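Local coordinates for probable ABC transporter phosphite binding protein PhnD1 (Prochlorococcus marinus str. MIT 9301, PDB 5LQ5) that binds inorganic phosphite strongly, and methylphosphonate and phosphate only very weakly, probably as the solute-binding component of a periplasmic ABC transporter, at residues A[72-83]-A[204-212]; A[227-235]-A[248-256]. All blocks are in the same frame, centred on the assembly; numbering follows the deposited sequence. Where two conformers were deposited one is given.

Contact 1: residues A[72-83]-A[204-212]. With PO3 (phosphite ion), chain B.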
loop_
_atom_site.group_PDB
_atom_site.type_symbol
_atom_site.label_atom_id
_atom_site.label_comp_id
_atom_site.label_asym_id
_atom_site.label_seq_id
_atom_site.Cartn_x
_atom_site.Cartn_y
_atom_site.Cartn_z
ATOM N N ARG A 72 -0.754 10.823 -9.670
ATOM C CA ARG A 72 -1.123 11.022 -11.079
ATOM C C ARG A 72 -1.930 12.311 -11.334
ATOM O O ARG A 72 -1.814 12.914 -12.392
ATOM C CB ARG A 72 -1.794 9.743 -11.602
ATOM C CG ARG A 72 -0.755 8.645 -11.781
ATOM C CD ARG A 72 -1.227 7.318 -12.326
ATOM N NE ARG A 72 -2.064 6.552 -11.379
ATOM C CZ ARG A 72 -3.391 6.539 -11.416
ATOM N NH1 ARG A 72 -4.065 5.811 -10.533
ATOM N NH2 ARG A 72 -4.051 7.247 -12.335
ATOM N N LEU A 73 -2.679 12.766 -10.344
ATOM C CA LEU A 73 -3.344 14.046 -10.437
ATOM C C LEU A 73 -2.332 15.206 -10.387
ATOM O O LEU A 73 -2.458 16.175 -11.121
ATOM C CB LEU A 73 -4.400 14.197 -9.344
ATOM C CG LEU A 73 -5.659 13.351 -9.523
ATOM C CD1 LEU A 73 -6.463 13.358 -8.226
ATOM C CD2 LEU A 73 -6.513 13.825 -10.725
ATOM N N GLN A 74 -1.348 15.100 -9.491
ATOM C CA GLN A 74 -0.299 16.123 -9.295
ATOM C C GLN A 74 0.732 16.131 -10.408
ATOM O O GLN A 74 1.415 17.105 -10.615
ATOM C CB GLN A 74 0.419 15.926 -7.958
ATOM C CG GLN A 74 -0.410 16.215 -6.717
ATOM C CD GLN A 74 0.466 16.658 -5.553
ATOM O OE1 GLN A 74 1.599 16.236 -5.449
ATOM N NE2 GLN A 74 -0.047 17.543 -4.709
ATOM N N THR A 75 0.846 15.000 -11.077
ATOM C CA THR A 75 1.866 14.724 -12.077
ATOM C C THR A 75 1.226 14.197 -13.371
ATOM O O THR A 75 1.226 12.987 -13.617
ATOM C CB THR A 75 2.883 13.681 -11.546
ATOM O OG1 THR A 75 3.134 13.938 -10.155
ATOM C CG2 THR A 75 4.189 13.726 -12.307
ATOM N N PRO A 76 0.674 15.107 -14.205
ATOM C CA PRO A 76 0.038 14.741 -15.442
ATOM C C PRO A 76 0.870 13.915 -16.419
ATOM O O PRO A 76 2.104 14.004 -16.478
ATOM C CB PRO A 76 -0.319 16.090 -16.081
ATOM C CG PRO A 76 -0.288 17.066 -14.993
ATOM C CD PRO A 76 0.714 16.573 -14.021
ATOM N N ASN A 77 0.173 13.027 -17.111
ATOM C CA ASN A 77 0.753 12.267 -18.225
ATOM C C ASN A 77 1.752 11.217 -17.749
ATOM O O ASN A 77 2.569 10.699 -18.505
ATOM C CB ASN A 77 1.358 13.226 -19.254
ATOM C CG ASN A 77 0.322 14.194 -19.777
ATOM O OD1 ASN A 77 0.490 15.402 -19.687
ATOM N ND2 ASN A 77 -0.807 13.654 -20.237
ATOM N N SER A 78 1.669 10.903 -16.464
ATOM C CA SER A 78 2.389 9.780 -15.924
ATOM C C SER A 78 1.668 8.515 -16.366
ATOM O O SER A 78 0.546 8.560 -16.892
ATOM C CB SER A 78 2.462 9.868 -14.419
ATOM O OG SER A 78 1.188 10.203 -13.952
ATOM N N ILE A 79 2.326 7.388 -16.153
ATOM C CA ILE A 79 1.891 6.102 -16.703
ATOM C C ILE A 79 1.651 5.032 -15.647
ATOM O O ILE A 79 2.545 4.693 -14.896
ATOM C CB ILE A 79 2.965 5.531 -17.678
ATOM C CG1 ILE A 79 3.417 6.588 -18.711
ATOM C CG2 ILE A 79 2.475 4.258 -18.361
ATOM C CD1 ILE A 79 2.346 7.046 -19.665
ATOM N N VAL A 80 0.466 4.445 -15.650
ATOM C CA VAL A 80 0.183 3.211 -14.894
ATOM C C VAL A 80 0.830 2.033 -15.592
ATOM O O VAL A 80 0.515 1.729 -16.750
ATOM C CB VAL A 80 -1.308 2.945 -14.652
ATOM C CG1 VAL A 80 -1.485 1.725 -13.777
ATOM C CG2 VAL A 80 -1.956 4.141 -13.999
ATOM N N ILE A 81 1.707 1.341 -14.857
ATOM C CA ILE A 81 2.563 0.274 -15.443
ATOM C C ILE A 81 2.069 -1.148 -15.207
ATOM O O ILE A 81 2.000 -1.923 -16.153
ATOM C CB ILE A 81 4.029 0.420 -14.955
ATOM C CG1 ILE A 81 4.657 1.713 -15.484
ATOM C CG2 ILE A 81 4.884 -0.789 -15.323
ATOM C CD1 ILE A 81 5.011 1.710 -16.962
ATOM N N ALA A 82 1.791 -1.495 -13.963
ATOM C CA ALA A 82 1.479 -2.864 -13.555
ATOM C C ALA A 82 0.891 -2.922 -12.143
ATOM O O ALA A 82 0.960 -1.949 -11.377
ATOM C CB ALA A 82 2.738 -3.713 -13.603
ATOM N N GLN A 83 0.314 -4.062 -11.808
ATOM C CA GLN A 83 -0.215 -4.367 -10.488
ATOM C C GLN A 83 -0.045 -5.871 -10.274
ATOM O O GLN A 83 0.445 -6.562 -11.163
ATOM C CB GLN A 83 -1.692 -3.937 -10.367
ATOM C CG GLN A 83 -2.638 -4.791 -11.219
ATOM C CD GLN A 83 -4.086 -4.342 -11.264
ATOM O OE1 GLN A 83 -4.663 -3.993 -10.259
ATOM N NE2 GLN A 83 -4.705 -4.433 -12.442
ATOM N N VAL A 204 -9.746 -1.862 -5.253
ATOM C CA VAL A 204 -8.466 -1.841 -6.005
ATOM C C VAL A 204 -7.388 -1.161 -5.150
ATOM O O VAL A 204 -7.692 -0.232 -4.425
ATOM C CB VAL A 204 -8.585 -1.119 -7.365
ATOM C CG1 VAL A 204 -8.743 0.377 -7.207
ATOM C CG2 VAL A 204 -7.382 -1.409 -8.218
ATOM N N ASP A 205 -6.129 -1.586 -5.264
ATOM C CA ASP A 205 -5.078 -0.987 -4.435
ATOM C C ASP A 205 -3.757 -0.759 -5.190
ATOM O O ASP A 205 -3.631 0.217 -5.964
ATOM C CB ASP A 205 -4.938 -1.736 -3.101
ATOM C CG ASP A 205 -4.209 -0.895 -2.015
ATOM O OD1 ASP A 205 -3.680 0.211 -2.331
ATOM O OD2 ASP A 205 -4.247 -1.300 -0.823
ATOM N N TYR A 206 -2.742 -1.571 -4.899
ATOM C CA TYR A 206 -1.386 -1.185 -5.258
ATOM C C TYR A 206 -1.092 -1.243 -6.741
ATOM O O TYR A 206 -1.654 -2.062 -7.470
ATOM C CB TYR A 206 -0.358 -2.051 -4.540
ATOM C CG TYR A 206 -0.296 -1.914 -3.040
ATOM C CD1 TYR A 206 0.729 -1.194 -2.459
ATOM C CD2 TYR A 206 -1.191 -2.555 -2.195
ATOM C CE1 TYR A 206 0.855 -1.070 -1.093
ATOM C CE2 TYR A 206 -1.097 -2.436 -0.797
ATOM C CZ TYR A 206 -0.053 -1.723 -0.250
ATOM O OH TYR A 206 0.011 -1.645 1.146
ATOM N N HIS A 207 -0.188 -0.371 -7.177
ATOM C CA HIS A 207 0.260 -0.320 -8.562
ATOM C C HIS A 207 1.524 0.478 -8.767
ATOM O O HIS A 207 1.824 1.403 -7.998
ATOM C CB HIS A 207 -0.850 0.215 -9.467
ATOM C CG HIS A 207 -1.328 1.601 -9.146
ATOM N ND1 HIS A 207 -2.095 1.896 -8.035
ATOM C CD2 HIS A 207 -1.219 2.756 -9.837
ATOM C CE1 HIS A 207 -2.399 3.184 -8.048
ATOM N NE2 HIS A 207 -1.885 3.724 -9.132
ATOM N N TRP A 208 2.273 0.076 -9.791
ATOM C CA TRP A 208 3.439 0.790 -10.254
ATOM C C TRP A 208 3.040 1.937 -11.144
ATOM O O TRP A 208 2.249 1.767 -12.058
ATOM C CB TRP A 208 4.370 -0.108 -11.060
ATOM C CG TRP A 208 5.147 -1.127 -10.271
ATOM C CD1 TRP A 208 4.947 -2.491 -10.225
ATOM C CD2 TRP A 208 6.303 -0.865 -9.466
ATOM N NE1 TRP A 208 5.884 -3.060 -9.411
ATOM C CE2 TRP A 208 6.735 -2.096 -8.949
ATOM C CE3 TRP A 208 6.987 0.294 -9.117
ATOM C CZ2 TRP A 208 7.837 -2.193 -8.107
ATOM C CZ3 TRP A 208 8.092 0.197 -8.299
ATOM C CH2 TRP A 208 8.499 -1.034 -7.797
ATOM N N VAL A 209 3.680 3.074 -10.923
ATOM C CA VAL A 209 3.504 4.287 -11.697
ATOM C C VAL A 209 4.861 4.765 -12.178
ATOM O O VAL A 209 5.781 4.899 -11.378
ATOM C CB VAL A 209 2.797 5.395 -10.900
ATOM C CG1 VAL A 209 2.588 6.638 -11.768
ATOM C CG2 VAL A 209 1.446 4.907 -10.357
ATOM N N ALA A 210 4.965 5.101 -13.468
ATOM C CA ALA A 210 6.206 5.646 -14.042
ATOM C C ALA A 210 6.007 7.075 -14.562
ATOM O O ALA A 210 4.895 7.451 -14.986
ATOM C CB ALA A 210 6.733 4.765 -15.179
ATOM N N GLN A 211 7.081 7.847 -14.567
ATOM C CA GLN A 211 7.130 9.158 -15.220
ATOM C C GLN A 211 6.832 8.989 -16.705
ATOM O O GLN A 211 7.182 7.972 -17.330
ATOM C CB GLN A 211 8.484 9.852 -15.065
ATOM C CG GLN A 211 8.895 10.168 -13.648
ATOM C CD GLN A 211 8.128 11.313 -13.010
ATOM O OE1 GLN A 211 7.379 12.031 -13.656
ATOM N NE2 GLN A 211 8.314 11.470 -11.725
ATOM N N GLY A 212 6.236 10.030 -17.257
ATOM C CA GLY A 212 5.863 10.088 -18.668
ATOM C C GLY A 212 6.987 10.457 -19.600
ATOM O O GLY A 212 6.836 10.344 -20.812
HETATM P P PO3 B . -2.038 1.254 0.794
HETATM O O1 PO3 B . -3.189 0.200 0.910
HETATM O O2 PO3 B . -2.466 2.619 0.114
HETATM O O3 PO3 B . -1.352 1.491 2.168
HETATM O O HOH W 1 -4.136 -1.854 -8.503
#

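Contact 2: residues A[227-235]-A[248-256]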
loop_
_atom_site.group_PDB
_atom_site.type_symbol
_atom_site.label_atom_id
_atom_site.label_comp_id
_atom_site.label_asym_id
_atom_site.label_seq_id
_atom_site.Cartn_x
_atom_site.Cartn_y
_atom_site.Cartn_z
ATOM N N LYS A 227 7.967 -1.778 -18.838
ATOM C CA LYS A 227 6.691 -2.439 -18.558
ATOM C C LYS A 227 6.801 -3.952 -18.831
ATOM O O LYS A 227 6.395 -4.798 -18.024
ATOM C CB LYS A 227 5.605 -1.776 -19.383
ATOM C CG LYS A 227 4.233 -2.339 -19.189
ATOM C CD LYS A 227 3.197 -1.479 -19.907
ATOM C CE LYS A 227 1.864 -2.186 -19.966
ATOM N NZ LYS A 227 0.785 -1.291 -20.495
ATOM N N SER A 228 7.435 -4.270 -19.952
ATOM C CA SER A 228 7.689 -5.663 -20.361
ATOM C C SER A 228 8.499 -6.446 -19.330
ATOM O O SER A 228 8.146 -7.562 -18.968
ATOM C CB SER A 228 8.395 -5.685 -21.721
ATOM O OG SER A 228 8.346 -6.977 -22.281
ATOM N N VAL A 229 9.560 -5.838 -18.826
ATOM C CA VAL A 229 10.392 -6.502 -17.805
ATOM C C VAL A 229 9.562 -6.850 -16.574
ATOM O O VAL A 229 9.615 -7.954 -16.048
ATOM C CB VAL A 229 11.614 -5.640 -17.413
ATOM C CG1 VAL A 229 12.318 -6.133 -16.153
ATOM C CG2 VAL A 229 12.582 -5.563 -18.587
ATOM N N ILE A 230 8.767 -5.893 -16.127
ATOM C CA ILE A 230 7.972 -6.096 -14.899
ATOM C C ILE A 230 6.884 -7.171 -15.137
ATOM O O ILE A 230 6.690 -8.067 -14.320
ATOM C CB ILE A 230 7.377 -4.756 -14.399
ATOM C CG1 ILE A 230 8.512 -3.792 -13.953
ATOM C CG2 ILE A 230 6.384 -4.990 -13.265
ATOM C CD1 ILE A 230 8.057 -2.366 -13.653
ATOM N N LEU A 231 6.199 -7.087 -16.272
ATOM C CA LEU A 231 5.146 -8.049 -16.596
ATOM C C LEU A 231 5.674 -9.464 -16.884
ATOM O O LEU A 231 4.939 -10.444 -16.765
ATOM C CB LEU A 231 4.327 -7.551 -17.790
ATOM C CG LEU A 231 3.505 -6.290 -17.547
ATOM C CD1 LEU A 231 2.900 -5.813 -18.867
ATOM C CD2 LEU A 231 2.426 -6.512 -16.510
ATOM N N ASN A 232 6.937 -9.557 -17.264
ATOM C CA ASN A 232 7.524 -10.862 -17.645
ATOM C C ASN A 232 8.325 -11.536 -16.530
ATOM O O ASN A 232 8.892 -12.608 -16.736
ATOM C CB ASN A 232 8.367 -10.742 -18.914
ATOM C CG ASN A 232 7.522 -10.506 -20.161
ATOM O OD1 ASN A 232 6.454 -11.052 -20.301
ATOM N ND2 ASN A 232 8.046 -9.729 -21.090
ATOM N N LEU A 233 8.366 -10.920 -15.350
ATOM C CA LEU A 233 8.939 -11.564 -14.177
ATOM C C LEU A 233 8.257 -12.926 -13.961
ATOM O O LEU A 233 7.029 -13.067 -13.967
ATOM C CB LEU A 233 8.844 -10.698 -12.917
ATOM C CG LEU A 233 9.771 -9.483 -12.840
ATOM C CD1 LEU A 233 9.382 -8.607 -11.652
ATOM C CD2 LEU A 233 11.235 -9.864 -12.748
ATOM N N ASP A 234 9.098 -13.924 -13.778
ATOM C CA ASP A 234 8.776 -15.338 -13.995
ATOM C C ASP A 234 9.114 -16.132 -12.725
ATOM O O ASP A 234 10.285 -16.312 -12.364
ATOM C CB ASP A 234 9.564 -15.846 -15.218
ATOM C CG ASP A 234 9.439 -17.337 -15.453
ATOM O OD1 ASP A 234 8.475 -17.965 -14.976
ATOM O OD2 ASP A 234 10.331 -17.864 -16.147
ATOM N N ILE A 235 8.061 -16.587 -12.056
ATOM C CA ILE A 235 8.146 -17.356 -10.783
ATOM C C ILE A 235 9.103 -18.583 -10.883
ATOM O O ILE A 235 9.682 -19.031 -9.893
ATOM C CB ILE A 235 6.734 -17.805 -10.317
ATOM C CG1 ILE A 235 6.742 -18.232 -8.842
ATOM C CG2 ILE A 235 6.159 -18.908 -11.208
ATOM C CD1 ILE A 235 6.747 -17.066 -7.875
ATOM N N ASN A 248 4.426 -11.066 -2.457
ATOM C CA ASN A 248 3.337 -12.045 -2.172
ATOM C C ASN A 248 2.478 -12.290 -3.410
ATOM O O ASN A 248 1.249 -12.312 -3.356
ATOM C CB ASN A 248 2.473 -11.548 -1.006
ATOM C CG ASN A 248 3.297 -11.197 0.203
ATOM O OD1 ASN A 248 3.241 -10.069 0.697
ATOM N ND2 ASN A 248 4.087 -12.150 0.690
ATOM N N ALA A 249 3.164 -12.479 -4.536
ATOM C CA ALA A 249 2.499 -12.577 -5.838
ATOM C C ALA A 249 3.214 -13.575 -6.724
ATOM O O ALA A 249 4.419 -13.740 -6.612
ATOM C CB ALA A 249 2.445 -11.238 -6.531
ATOM N N LYS A 250 2.448 -14.233 -7.585
ATOM C CA LYS A 250 2.997 -15.162 -8.614
ATOM C C LYS A 250 3.463 -14.456 -9.877
ATOM O O LYS A 250 4.250 -14.996 -10.660
ATOM C CB LYS A 250 1.970 -16.263 -8.944
ATOM C CG LYS A 250 1.454 -17.016 -7.714
ATOM C CD LYS A 250 2.538 -17.812 -6.992
ATOM C CE LYS A 250 2.222 -17.985 -5.514
ATOM N NZ LYS A 250 3.238 -18.826 -4.824
ATOM N N ARG A 251 2.960 -13.237 -10.065
ATOM C CA ARG A 251 3.228 -12.437 -11.254
ATOM C C ARG A 251 2.768 -10.991 -11.048
ATOM O O ARG A 251 1.982 -10.691 -10.145
ATOM C CB ARG A 251 2.491 -13.015 -12.468
ATOM C CG ARG A 251 0.974 -13.093 -12.308
ATOM C CD ARG A 251 0.310 -13.652 -13.556
ATOM N NE ARG A 251 -1.148 -13.562 -13.476
ATOM C CZ ARG A 251 -1.990 -13.619 -14.503
ATOM N NH1 ARG A 251 -1.554 -13.793 -15.750
ATOM N NH2 ARG A 251 -3.296 -13.491 -14.274
ATOM N N PHE A 252 3.261 -10.127 -11.915
ATOM C CA PHE A 252 2.650 -8.818 -12.167
ATOM C C PHE A 252 1.806 -8.884 -13.434
ATOM O O PHE A 252 2.109 -9.646 -14.327
ATOM C CB PHE A 252 3.697 -7.718 -12.313
ATOM C CG PHE A 252 4.394 -7.356 -11.025
ATOM C CD1 PHE A 252 3.769 -6.564 -10.076
ATOM C CD2 PHE A 252 5.663 -7.811 -10.770
ATOM C CE1 PHE A 252 4.430 -6.251 -8.888
ATOM C CE2 PHE A 252 6.322 -7.502 -9.608
ATOM C CZ PHE A 252 5.720 -6.698 -8.660
ATOM N N ILE A 253 0.772 -8.063 -13.480
ATOM C CA ILE A 253 -0.193 -7.971 -14.574
ATOM C C ILE A 253 -0.426 -6.508 -14.936
ATOM O O ILE A 253 -0.086 -5.595 -14.175
ATOM C CB ILE A 253 -1.557 -8.615 -14.209
ATOM C CG1 ILE A 253 -2.230 -7.872 -13.052
ATOM C CG2 ILE A 253 -1.374 -10.086 -13.864
ATOM C CD1 ILE A 253 -3.673 -8.286 -12.843
ATOM N N LYS A 254 -1.055 -6.304 -16.079
ATOM C CA LYS A 254 -1.379 -4.973 -16.583
ATOM C C LYS A 254 -2.406 -4.259 -15.670
ATOM O O LYS A 254 -3.239 -4.873 -15.008
ATOM C CB LYS A 254 -1.925 -5.012 -18.020
ATOM C CG LYS A 254 -0.891 -5.509 -18.998
ATOM C CD LYS A 254 -1.397 -5.464 -20.415
ATOM C CE LYS A 254 -0.540 -6.357 -21.285
ATOM N NZ LYS A 254 -0.987 -6.341 -22.702
ATOM N N ALA A 255 -2.298 -2.946 -15.661
ATOM C CA ALA A 255 -3.184 -2.091 -14.891
ATOM C C ALA A 255 -3.425 -0.832 -15.681
ATOM O O ALA A 255 -2.508 -0.325 -16.320
ATOM C CB ALA A 255 -2.550 -1.756 -13.549
ATOM N N GLU A 256 -4.642 -0.301 -15.633
ATOM C CA GLU A 256 -4.930 0.968 -16.308
ATOM C C GLU A 256 -5.582 1.964 -15.358
ATOM O O GLU A 256 -6.199 1.566 -14.367
ATOM C CB GLU A 256 -5.788 0.780 -17.567
ATOM C CG GLU A 256 -7.089 0.028 -17.382
ATOM C CD GLU A 256 -7.899 -0.068 -18.671
ATOM O OE1 GLU A 256 -7.352 0.225 -19.756
ATOM O OE2 GLU A 256 -9.090 -0.450 -18.605
HETATM O O HOH W 2 -0.220 -1.744 -17.556
HETATM O O HOH W 3 5.277 -11.022 -13.739
HETATM O O HOH W 4 2.239 -10.666 -16.749
HETATM O O HOH W 5 5.595 -15.269 -12.866
#

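Contact 1: residues A[72-83]-A[204-212]
Ile79 and Ala210 face each other as an antiparallel hydrogen-bonded pair, with Ile79 N to Ala210 O and Ala210 N to Ile79 O both 2.8 Å and nearly straight. Val80 and Val209 follow as a non-hydrogen-bonded pair. Beyond them Ile81 and Ala82 lie opposite Trp208, a beta bulge: Ile81 N donates to Trp208 O at 2.9 Å, Ala82 O receives Trp208 N, and the buried Ala82 N is left without a partner. Ile81 CG1 lies 3.7 Å from Ala210 CB, the short alanine letting the branched isoleucine come this close.

The other face, that of Val80 and Val209, is covered by Arg72, reaching in from the end of helix 65-74. Its aliphatic part lies on valine, Arg72 CG to Val209 CG1 being 3.9 Å. A bend at chi3 (-70°) turns the guanidinium over Val80 CG2 and sets NE at the edge of the His207 ring, the two planes 63° apart; Arg72 NH1 is 3.3 Å from His207 NE2. Cutting Arg72 back to alanine would remove the chain packed on both valines and is likely to leave His207 NE2 without its polar neighbour.

On its far side the imidazole is fixed by His207 ND1 donating to Asp205 O at 3.1 Å, in the ring plane, while the Tyr260 ring stacks on it. A water joins Gln83 OE1, which also accepts from Gln259 NE2, to Tyr206 O. These ties are consistent with holding in place the pocket loop that carries Asp205 and Tyr206, where Tyr206 OH bonds to Asp13 and Asn176, and Asp205 OD1 to Gly65 N. Asp205 OD2 comes within 2.5 Å of phosphite O1, a spacing so short that one of the two acid groups probably keeps a proton and donates it to the other.

Contact 2: residues A[227-235]-A[248-256]
Ile230 meets Phe252 in the apolar part of this contact: Ile230 CG2 sits 4.2 Å from the ring centroid, 29° off the normal, an off-centre CH-pi contact. Leu233 CD1 reaches the edge of the same ring, 3.8 Å from Phe252 CE2. With CG anti to its carbonyl carbon (chi1 -71°), Phe252 brings its ring against Ile230 CG2 and its CE2 edge to Leu233, and the ring also meets Trp208 and Phe247 edge-to-face; a flat, wide side chain suits a site walled on several sides. Leu231, at the end of the helix, packs on the backbone past Phe252, Leu231 CD2 tight against Ile253 C at 3.3 Å, while its CD1 rests across the aliphatic part of Lys254. Ile235 CB adds a contact with Lys250 O.

Waters link the two backbones. One donates to Leu231 O at 2.7 Å and to Phe252 O at 2.6 Å. Another donates to Leu233 O and Lys250 O and accepts from Ile235 N, thus serving all three at once.

The result is a helix end laid against 252-253, the short, weakly bonded outermost strand of a sheet whose core strand order is that of a type II periplasmic binding protein lobe.

How the contacts relate
From the N terminus, helix 65-74 leads into strand 79-84, after which the chain leaves for the second lobe, whose five-strand sheet lies wholly between the two segments of contact 1. The return at 204-212 closes that long loop and places strand 207-210 between 60-63 and 79-84. Contact 2 follows in series, neither nested nor crossed, closing a short loop that holds helix 238-246. The two then meet: Gln83 O probably accepts from Ile253 N, and Gln83 NE2 probably donates to Lys254 O, setting 252-253 alongside 79-84. Helix 222-231 touches Ile81 and Ala82, so the C-terminal region is tied to the same lobe and sheet.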